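Local coordinates for tailspike protein (Siphovirus 9NA, PDB 3RIQ), which binds the lipopolysaccharide receptor of Salmonella as a phage tailspike and, as an endorhamnosidase, cleaves its O-antigen polysaccharide, at the interface of chains A and B. Numbering follows the deposited sequence. Chains: chain A/B, Tailspike protein.

Contact 1: the interface of chains A and B. Residues chain A 487, 489, 497, 499; chain B 487, 497, 499-500.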
ATOM      1  N   LEU A 487     -24.163  39.278   6.723  1.00 17.67           N
ATOM      2  CA  LEU A 487     -25.530  38.880   6.982  1.00 18.37           C
ATOM      3  C   LEU A 487     -25.558  37.909   8.126  1.00 16.81           C
ATOM      4  O   LEU A 487     -24.625  37.097   8.276  1.00 15.66           O
ATOM      5  CB  LEU A 487     -26.204  38.323   5.736  1.00 20.77           C
ATOM      6  CG  LEU A 487     -26.126  36.887   5.308  1.00 21.98           C
ATOM      7  CD1 LEU A 487     -26.874  35.922   6.217  1.00 23.10           C
ATOM      8  CD2 LEU A 487     -26.650  36.738   3.883  1.00 21.43           C
ATOM      9  N   LEU A 489     -28.467  35.202  10.354  1.00 16.03           N
ATOM     10  CA  LEU A 489     -29.815  34.647  10.534  0.50 16.63           C
ATOM     11  C   LEU A 489     -29.985  34.166  11.967  1.00 16.37           C
ATOM     12  O   LEU A 489     -29.100  33.487  12.513  1.00 16.91           O
ATOM     13  CB  LEU A 489     -30.089  33.468   9.592  0.50 17.10           C
ATOM     14  CG  LEU A 489     -30.064  33.684   8.074  0.50 17.54           C
ATOM     15  CD1 LEU A 489     -31.201  34.564   7.572  0.50 18.03           C
ATOM     16  CD2 LEU A 489     -28.749  34.241   7.646  0.50 20.92           C
ATOM     17  N   MET A 497     -33.532  37.820   9.448  1.00 16.14           N
ATOM     18  CA  MET A 497     -32.267  38.181   8.799  1.00 16.44           C
ATOM     19  C   MET A 497     -31.778  39.564   9.263  1.00 15.65           C
ATOM     20  O   MET A 497     -32.553  40.546   9.210  1.00 16.36           O
ATOM     21  CB  MET A 497     -32.431  38.167   7.282  1.00 16.81           C
ATOM     22  CG  MET A 497     -31.172  38.467   6.474  1.00 17.24           C
ATOM     23  SD  MET A 497     -31.556  38.528   4.686  1.00 25.94           S
ATOM     24  CE  MET A 497     -31.532  36.846   4.264  1.00 29.04           C
ATOM     25  N   ILE A 499     -29.544  42.457   8.019  1.00 16.75           N
ATOM     26  CA  ILE A 499     -29.158  42.854   6.667  1.00 16.60           C
ATOM     27  C   ILE A 499     -28.117  43.995   6.759  1.00 16.49           C
ATOM     28  O   ILE A 499     -28.419  45.064   7.312  1.00 16.59           O
ATOM     29  CB  ILE A 499     -30.413  43.334   5.866  1.00 15.60           C
ATOM     30  CG1 ILE A 499     -31.507  42.244   5.830  1.00 17.04           C
ATOM     31  CG2 ILE A 499     -30.010  43.893   4.484  1.00 17.08           C
ATOM     32  CD1 ILE A 499     -32.823  42.693   5.200  1.00 18.36           C
TER
ATOM     33  N   LEU B 487     -33.594  31.953   4.719  1.00 17.67           N
ATOM     34  CA  LEU B 487     -33.611  32.715   3.489  1.00 18.37           C
ATOM     35  C   LEU B 487     -33.777  31.781   2.326  1.00 16.81           C
ATOM     36  O   LEU B 487     -33.259  30.648   2.359  1.00 15.66           O
ATOM     37  CB  LEU B 487     -32.378  33.596   3.350  1.00 20.77           C
ATOM     38  CG  LEU B 487     -31.077  33.136   2.758  1.00 21.98           C
ATOM     39  CD1 LEU B 487     -31.131  32.871   1.260  1.00 23.10           C
ATOM     40  CD2 LEU B 487     -29.983  34.157   3.045  1.00 21.43           C
ATOM     41  N   MET B 497     -35.273  37.257  -3.429  1.00 16.14           N
ATOM     42  CA  MET B 497     -34.955  36.744  -2.092  1.00 16.44           C
ATOM     43  C   MET B 497     -36.203  36.728  -1.191  1.00 15.65           C
ATOM     44  O   MET B 497     -36.895  37.764  -1.071  1.00 16.36           O
ATOM     45  CB  MET B 497     -33.859  37.590  -1.450  1.00 16.81           C
ATOM     46  CG  MET B 497     -33.384  37.133  -0.074  1.00 17.24           C
ATOM     47  SD  MET B 497     -32.159  38.309   0.607  1.00 25.94           S
ATOM     48  CE  MET B 497     -30.699  37.784  -0.169  1.00 29.04           C
ATOM     49  N   ILE B 499     -37.115  36.819   2.560  1.00 16.75           N
ATOM     50  CA  ILE B 499     -36.378  37.336   3.712  1.00 16.60           C
ATOM     51  C   ILE B 499     -37.148  36.971   5.002  1.00 16.49           C
ATOM     52  O   ILE B 499     -38.304  37.389   5.172  1.00 16.59           O
ATOM     53  CB  ILE B 499     -36.220  38.889   3.600  1.00 15.60           C
ATOM     54  CG1 ILE B 499     -35.530  39.290   2.278  1.00 17.04           C
ATOM     55  CG2 ILE B 499     -35.572  39.474   4.873  1.00 17.08           C
ATOM     56  CD1 ILE B 499     -35.480  40.794   2.025  1.00 18.36           C
ATOM     57  N   PRO B 500     -36.504  36.247   5.937  1.00 16.23           N
ATOM     58  CA  PRO B 500     -37.186  35.947   7.213  1.00 16.98           C
ATOM     59  C   PRO B 500     -37.200  37.189   8.087  1.00 17.17           C
ATOM     60  O   PRO B 500     -36.209  37.944   8.130  1.00 17.14           O
ATOM     61  CB  PRO B 500     -36.337  34.814   7.815  1.00 16.62           C
ATOM     62  CG  PRO B 500     -34.958  35.047   7.205  1.00 17.81           C
ATOM     63  CD  PRO B 500     -35.190  35.580   5.824  1.00 16.39           C
TER
HETATM   64  O   HOH W   1     -35.219  40.862   8.679  1.00 18.17           O
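Strand 497-500 of chain A, with A:Leu489 from strand 486-489 beside it, meets the same two strands of chain B, and A:Met497 does most of the touching. Its backbone N donates to the carbonyl O of B:Pro500, 3.0 Å away and nearly straight at the hydrogen (165°), although the N-H comes in from above the carbonyl plane. A water joins the same two residues a second way, 2.7 Å from A:Met497 O and 3.1 Å from B:Pro500 O, so the proline oxygen takes part in both links.

The A:Met497 side chain then runs into chain B. CG is anti to the backbone N (chi1 -178°) and the chain stays extended until it bends at chi3, which brings the methyl CE against B:Leu487. This is tight packing, with CE 3.3 Å from B:Leu487 CD2 and 3.5 Å from B:Leu487 CB. The sulfur SD lies 4.1 Å from SD of B:Met497, the same residue in the other chain, and equally near CG2 of B:Ile499, whose side chain the methionine crosses at about a right angle. Alongside, the ring of B:Pro500 packs over A:Met497 CB and offers CG to CD1 of A:Leu489 at 3.8 Å.

The patch lies towards the C-terminal end of the spike, well beyond the long beta-helix, where strands of neighbouring subunits pack their apolar side chains together.

Contact 2: the interface of chains A and B. Residues chain A 457-458, 473, 487; chain B 454-455, 475-477, 487.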
ATOM      1  N   LEU A 457     -18.349  31.634   5.969  1.00 14.24           N
ATOM      2  CA  LEU A 457     -19.696  31.211   6.351  1.00 15.04           C
ATOM      3  C   LEU A 457     -19.600  30.498   7.714  1.00 15.02           C
ATOM      4  O   LEU A 457     -18.855  29.532   7.838  1.00 15.88           O
ATOM      5  CB  LEU A 457     -20.242  30.236   5.298  1.00 15.68           C
ATOM      6  CG  LEU A 457     -21.625  29.589   5.519  1.00 14.47           C
ATOM      7  CD1 LEU A 457     -22.762  30.646   5.399  1.00 15.55           C
ATOM      8  CD2 LEU A 457     -21.852  28.411   4.563  1.00 16.61           C
ATOM      9  N   THR A 458     -20.340  30.968   8.712  1.00 16.13           N
ATOM     10  CA  THR A 458     -20.189  30.474  10.085  1.00 16.10           C
ATOM     11  C   THR A 458     -21.491  29.857  10.586  1.00 15.59           C
ATOM     12  O   THR A 458     -22.579  30.439  10.394  1.00 16.69           O
ATOM     13  CB  THR A 458     -19.819  31.642  11.039  1.00 16.59           C
ATOM     14  OG1 THR A 458     -18.647  32.311  10.543  1.00 17.86           O
ATOM     15  CG2 THR A 458     -19.570  31.134  12.459  1.00 16.26           C
ATOM     16  N   VAL A 473     -26.510  31.830  12.051  1.00 15.95           N
ATOM     17  CA  VAL A 473     -25.766  31.626  10.792  1.00 15.71           C
ATOM     18  C   VAL A 473     -25.230  32.987  10.334  1.00 16.07           C
ATOM     19  O   VAL A 473     -25.940  34.002  10.434  1.00 15.75           O
ATOM     20  CB  VAL A 473     -26.713  30.993   9.767  1.00 16.58           C
ATOM     21  CG1 VAL A 473     -26.157  31.057   8.301  1.00 16.46           C
ATOM     22  CG2 VAL A 473     -27.026  29.548  10.189  1.00 17.40           C
ATOM     23  N   LEU A 487     -24.163  39.278   6.723  1.00 17.67           N
ATOM     24  CA  LEU A 487     -25.530  38.880   6.982  1.00 18.37           C
ATOM     25  C   LEU A 487     -25.558  37.909   8.126  1.00 16.81           C
ATOM     26  O   LEU A 487     -24.625  37.097   8.276  1.00 15.66           O
ATOM     27  CB  LEU A 487     -26.204  38.323   5.736  1.00 20.77           C
ATOM     28  CG  LEU A 487     -26.126  36.887   5.308  1.00 21.98           C
ATOM     29  CD1 LEU A 487     -26.874  35.922   6.217  1.00 23.10           C
ATOM     30  CD2 LEU A 487     -26.650  36.738   3.883  1.00 21.43           C
TER
ATOM     31  N   SER B 454     -26.293  23.113  12.986  1.00 16.37           N
ATOM     32  CA  SER B 454     -26.543  24.524  13.273  1.00 16.53           C
ATOM     33  C   SER B 454     -26.761  25.332  11.983  1.00 16.21           C
ATOM     34  O   SER B 454     -27.310  26.431  12.016  1.00 17.25           O
ATOM     35  CB  SER B 454     -25.375  25.114  14.082  1.00 17.14           C
ATOM     36  OG  SER B 454     -25.411  24.661  15.448  1.00 16.75           O
ATOM     37  N   LEU B 455     -26.366  24.776  10.840  1.00 16.50           N
ATOM     38  CA  LEU B 455     -26.500  25.464   9.547  1.00 15.21           C
ATOM     39  C   LEU B 455     -26.819  24.437   8.483  1.00 15.52           C
ATOM     40  O   LEU B 455     -26.158  23.393   8.439  1.00 15.18           O
ATOM     41  CB  LEU B 455     -25.190  26.191   9.200  1.00 15.18           C
ATOM     42  CG  LEU B 455     -25.078  27.005   7.899  1.00 15.21           C
ATOM     43  CD1 LEU B 455     -23.978  28.060   8.050  1.00 15.91           C
ATOM     44  CD2 LEU B 455     -24.823  26.117   6.656  1.00 15.25           C
ATOM     45  N   LEU B 475     -31.083  28.704   2.969  1.00 15.45           N
ATOM     46  CA  LEU B 475     -30.090  28.719   4.048  1.00 15.92           C
ATOM     47  C   LEU B 475     -30.818  28.975   5.357  1.00 16.14           C
ATOM     48  O   LEU B 475     -31.620  29.924   5.435  1.00 15.93           O
ATOM     49  CB  LEU B 475     -29.028  29.806   3.804  1.00 15.22           C
ATOM     50  CG  LEU B 475     -27.952  30.023   4.885  1.00 14.62           C
ATOM     51  CD1 LEU B 475     -27.112  28.742   5.114  1.00 14.37           C
ATOM     52  CD2 LEU B 475     -27.032  31.244   4.560  1.00 16.00           C
ATOM     53  N   SER B 476     -30.589  28.137   6.374  1.00 16.23           N
ATOM     54  CA  SER B 476     -31.358  28.267   7.625  1.00 15.91           C
ATOM     55  C   SER B 476     -30.526  27.962   8.866  1.00 15.81           C
ATOM     56  O   SER B 476     -29.557  27.174   8.812  1.00 16.24           O
ATOM     57  CB  SER B 476     -32.618  27.358   7.618  1.00 16.15           C
ATOM     58  OG  SER B 476     -32.208  25.975   7.612  1.00 18.40           O
ATOM     59  N   ALA B 477     -30.897  28.624   9.953  1.00 16.93           N
ATOM     60  CA  ALA B 477     -30.388  28.353  11.297  1.00 16.63           C
ATOM     61  C   ALA B 477     -31.342  27.389  12.023  1.00 17.15           C
ATOM     62  O   ALA B 477     -32.218  26.788  11.394  1.00 17.77           O
ATOM     63  CB  ALA B 477     -30.251  29.677  12.100  1.00 16.77           C
ATOM     64  N   LEU B 487     -33.594  31.953   4.719  1.00 17.67           N
ATOM     65  CA  LEU B 487     -33.611  32.715   3.489  1.00 18.37           C
ATOM     66  C   LEU B 487     -33.777  31.781   2.326  1.00 16.81           C
ATOM     67  O   LEU B 487     -33.259  30.648   2.359  1.00 15.66           O
ATOM     68  CB  LEU B 487     -32.378  33.596   3.350  1.00 20.77           C
ATOM     69  CG  LEU B 487     -31.077  33.136   2.758  1.00 21.98           C
ATOM     70  CD1 LEU B 487     -31.131  32.871   1.260  1.00 23.10           C
ATOM     71  CD2 LEU B 487     -29.983  34.157   3.045  1.00 21.43           C
TER
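A:Val473 and its contacts B:Leu455 and B:Leu475 all lie on extended backbone, in strands 470-479 and 455-461 of their chains, while B:Ser454 sits in the loop just ahead of the latter strand. A:Val473 is the wedge. Its chi1 of 166° sets CG1 anti to the backbone N. CG1 faces the leucines, 3.7 Å from CD1 of B:Leu455 and 3.8 Å from CD2 of B:Leu475; it meets B:Leu475 tip to tip, whereas the valine and B:Leu455 cross at about a right angle. CG2 lies towards main-chain atoms, 3.6 Å from the carbonyl O of B:Ser454 and 3.7 Å from CA of B:Ala477, and also touches the stem of B:Leu455.

B:Leu455 stretches its CG anti to the backbone N (chi1 -179°), which carries CD1 forward between A:Val473 and A:Leu457. The two leucine side chains approach obliquely, with that one methyl set against the branch point of A:Leu457, 3.8 Å from its CG. No nitrogen or oxygen pairs with one across this patch, so cohesion here comes from the fit of apolar branches. At its margin A:Leu487 and B:Leu487 point matching methyls at each other, CD2 to CD2 at 4.3 Å.

Contact 3: the interface of chains A and B. Residues chain A 386, 408; chain B 358, 383-384, 405-406.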
ATOM      1  N   MET A 386      -1.187  13.410   3.291  1.00 13.58           N
ATOM      2  CA  MET A 386      -1.686  13.589   4.659  1.00 13.83           C
ATOM      3  C   MET A 386      -0.529  14.065   5.518  1.00 14.03           C
ATOM      4  O   MET A 386       0.544  13.447   5.532  1.00 14.46           O
ATOM      5  CB  MET A 386      -2.278  12.278   5.201  1.00 13.96           C
ATOM      6  CG  MET A 386      -3.563  11.833   4.494  1.00 15.78           C
ATOM      7  SD  MET A 386      -4.447  10.567   5.398  1.00 17.79           S
ATOM      8  CE  MET A 386      -3.351   9.174   5.272  1.00 18.01           C
ATOM      9  N   SER A 408      -4.740  16.647   3.158  1.00 15.66           N
ATOM     10  CA  SER A 408      -5.347  16.727   4.471  1.00 16.48           C
ATOM     11  C   SER A 408      -4.278  17.056   5.511  1.00 16.30           C
ATOM     12  O   SER A 408      -3.196  16.433   5.496  1.00 16.58           O
ATOM     13  CB  SER A 408      -6.025  15.363   4.773  1.00 17.28           C
ATOM     14  OG  SER A 408      -6.459  15.308   6.105  1.00 23.54           O
TER
ATOM     15  N   ASN B 358      -4.717   4.946   7.006  1.00 11.59           N
ATOM     16  CA  ASN B 358      -5.106   4.210   5.785  1.00 12.09           C
ATOM     17  C   ASN B 358      -5.862   2.927   6.068  1.00 11.73           C
ATOM     18  O   ASN B 358      -5.479   1.828   5.647  1.00 12.71           O
ATOM     19  CB  ASN B 358      -3.873   4.018   4.893  1.00 12.35           C
ATOM     20  CG  ASN B 358      -3.341   5.350   4.406  1.00 14.90           C
ATOM     21  OD1 ASN B 358      -4.101   6.138   3.828  1.00 17.56           O
ATOM     22  ND2 ASN B 358      -2.097   5.649   4.708  1.00 15.07           N
ATOM     23  N   ARG B 383      -5.831   8.711  10.651  1.00 13.76           N
ATOM     24  CA  ARG B 383      -5.720   9.574   9.447  1.00 14.02           C
ATOM     25  C   ARG B 383      -5.969   8.715   8.224  1.00 13.42           C
ATOM     26  O   ARG B 383      -5.236   7.748   8.005  1.00 14.20           O
ATOM     27  CB  ARG B 383      -4.364  10.286   9.306  1.00 14.33           C
ATOM     28  CG  ARG B 383      -3.864  11.090  10.499  1.00 16.84           C
ATOM     29  CD  ARG B 383      -2.863  10.318  11.257  1.00 19.91           C
ATOM     30  NE  ARG B 383      -2.168  11.030  12.336  1.00 17.48           N
ATOM     31  CZ  ARG B 383      -1.293  10.419  13.144  1.00 15.26           C
ATOM     32  NH1 ARG B 383      -1.017   9.117  12.972  1.00 17.87           N
ATOM     33  NH2 ARG B 383      -0.713  11.086  14.128  1.00 17.86           N
ATOM     34  N   GLY B 384      -6.959   9.075   7.416  1.00 13.29           N
ATOM     35  CA  GLY B 384      -7.216   8.346   6.197  1.00 12.85           C
ATOM     36  C   GLY B 384      -8.041   7.117   6.495  1.00 13.19           C
ATOM     37  O   GLY B 384      -7.508   6.016   6.607  1.00 14.05           O
ATOM     38  N   SER B 405      -8.811  12.372  10.992  1.00 15.07           N
ATOM     39  CA  SER B 405      -8.654  13.246   9.822  0.50 14.81           C
ATOM     40  C   SER B 405      -8.846  12.418   8.555  1.00 14.38           C
ATOM     41  O   SER B 405      -8.535  11.221   8.531  1.00 14.81           O
ATOM     42  CB  SER B 405      -7.288  13.919   9.827  0.50 14.92           C
ATOM     43  OG  SER B 405      -6.286  12.945   9.671  0.50 14.90           O
ATOM     44  N   ASN B 406      -9.403  13.049   7.515  1.00 14.99           N
ATOM     45  CA  ASN B 406      -9.605  12.412   6.201  1.00 15.14           C
ATOM     46  C   ASN B 406     -10.444  11.146   6.317  1.00 15.13           C
ATOM     47  O   ASN B 406      -9.967  10.047   6.058  1.00 14.58           O
ATOM     48  CB  ASN B 406      -8.276  12.159   5.477  1.00 15.60           C
ATOM     49  CG  ASN B 406      -8.484  11.660   4.051  1.00 19.11           C
ATOM     50  OD1 ASN B 406      -9.507  11.916   3.458  1.00 22.56           O
ATOM     51  ND2 ASN B 406      -7.541  10.880   3.532  1.00 20.42           N
TER
HETATM   52  O   HOH W   2      -4.159  13.815   7.519  1.00 28.50           O
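The thioether of A:Met386 packs against B:Asn358, B:Arg383, B:Gly384 and B:Asn406. Its methyl CE meets B:Asn358 tip to tip, 3.4 Å from the amide oxygen OD1, and also lies 3.6 Å from the carbonyl O of B:Arg383. A methyl bound to sulfur is probably slightly electropositive, which would suit these two oxygens. The sulfur SD rests 3.6 Å from CA of B:Gly384, and the amide ND2 of B:Asn406 points at it in a straight (172°) but weak hydrogen bond of 3.6 Å.

The methionine is extended through chi2 and bends at chi3 (-68°), which turns CE towards B:Asn358. B:Asn406 holds CG anti to its backbone N and crosses A:Met386 at about a right angle, while its CB packs 3.7 Å from OG of A:Ser408. Farther out, a water links the hydroxyls of the two serines, 3.1 Å from A:Ser408 OG and 3.1 Å from B:Ser405 OG.

Backbone shape probably helps to set this surface: B:Asn358, B:Gly384 and B:Asn406 all adopt left-handed conformations. B:Gly384 and B:Asn406 each fill a one-residue break between short strands, 381-383 and 385-388 for the first, 402-405 and 407-409 for the second. A:Met386 and A:Ser408 lie two residues past the same breaks in their own chain, where the right-handed beta-helices of neighbouring subunits lie side by side, towards the C-terminal part of each helix.

Contacts 1 and 2 are neighbours, their C-alpha centres about 9 Å apart, and share A:Leu487 and B:Leu487 from strand 486-489, so they read as one continuous, mainly apolar seam. Contact 3 stands apart, about 28 Å from contact 2 and 37 Å from contact 1, and shares no residue with either. Its mixed polar and thioether surface joins beta-helix flanks, whereas the other two pack strands near the C-terminal end. Together they tie the chains at separate levels of the spike. With three copies in the assembly, as expected for a trimeric tailspike, each contact should recur between every pair of neighbours.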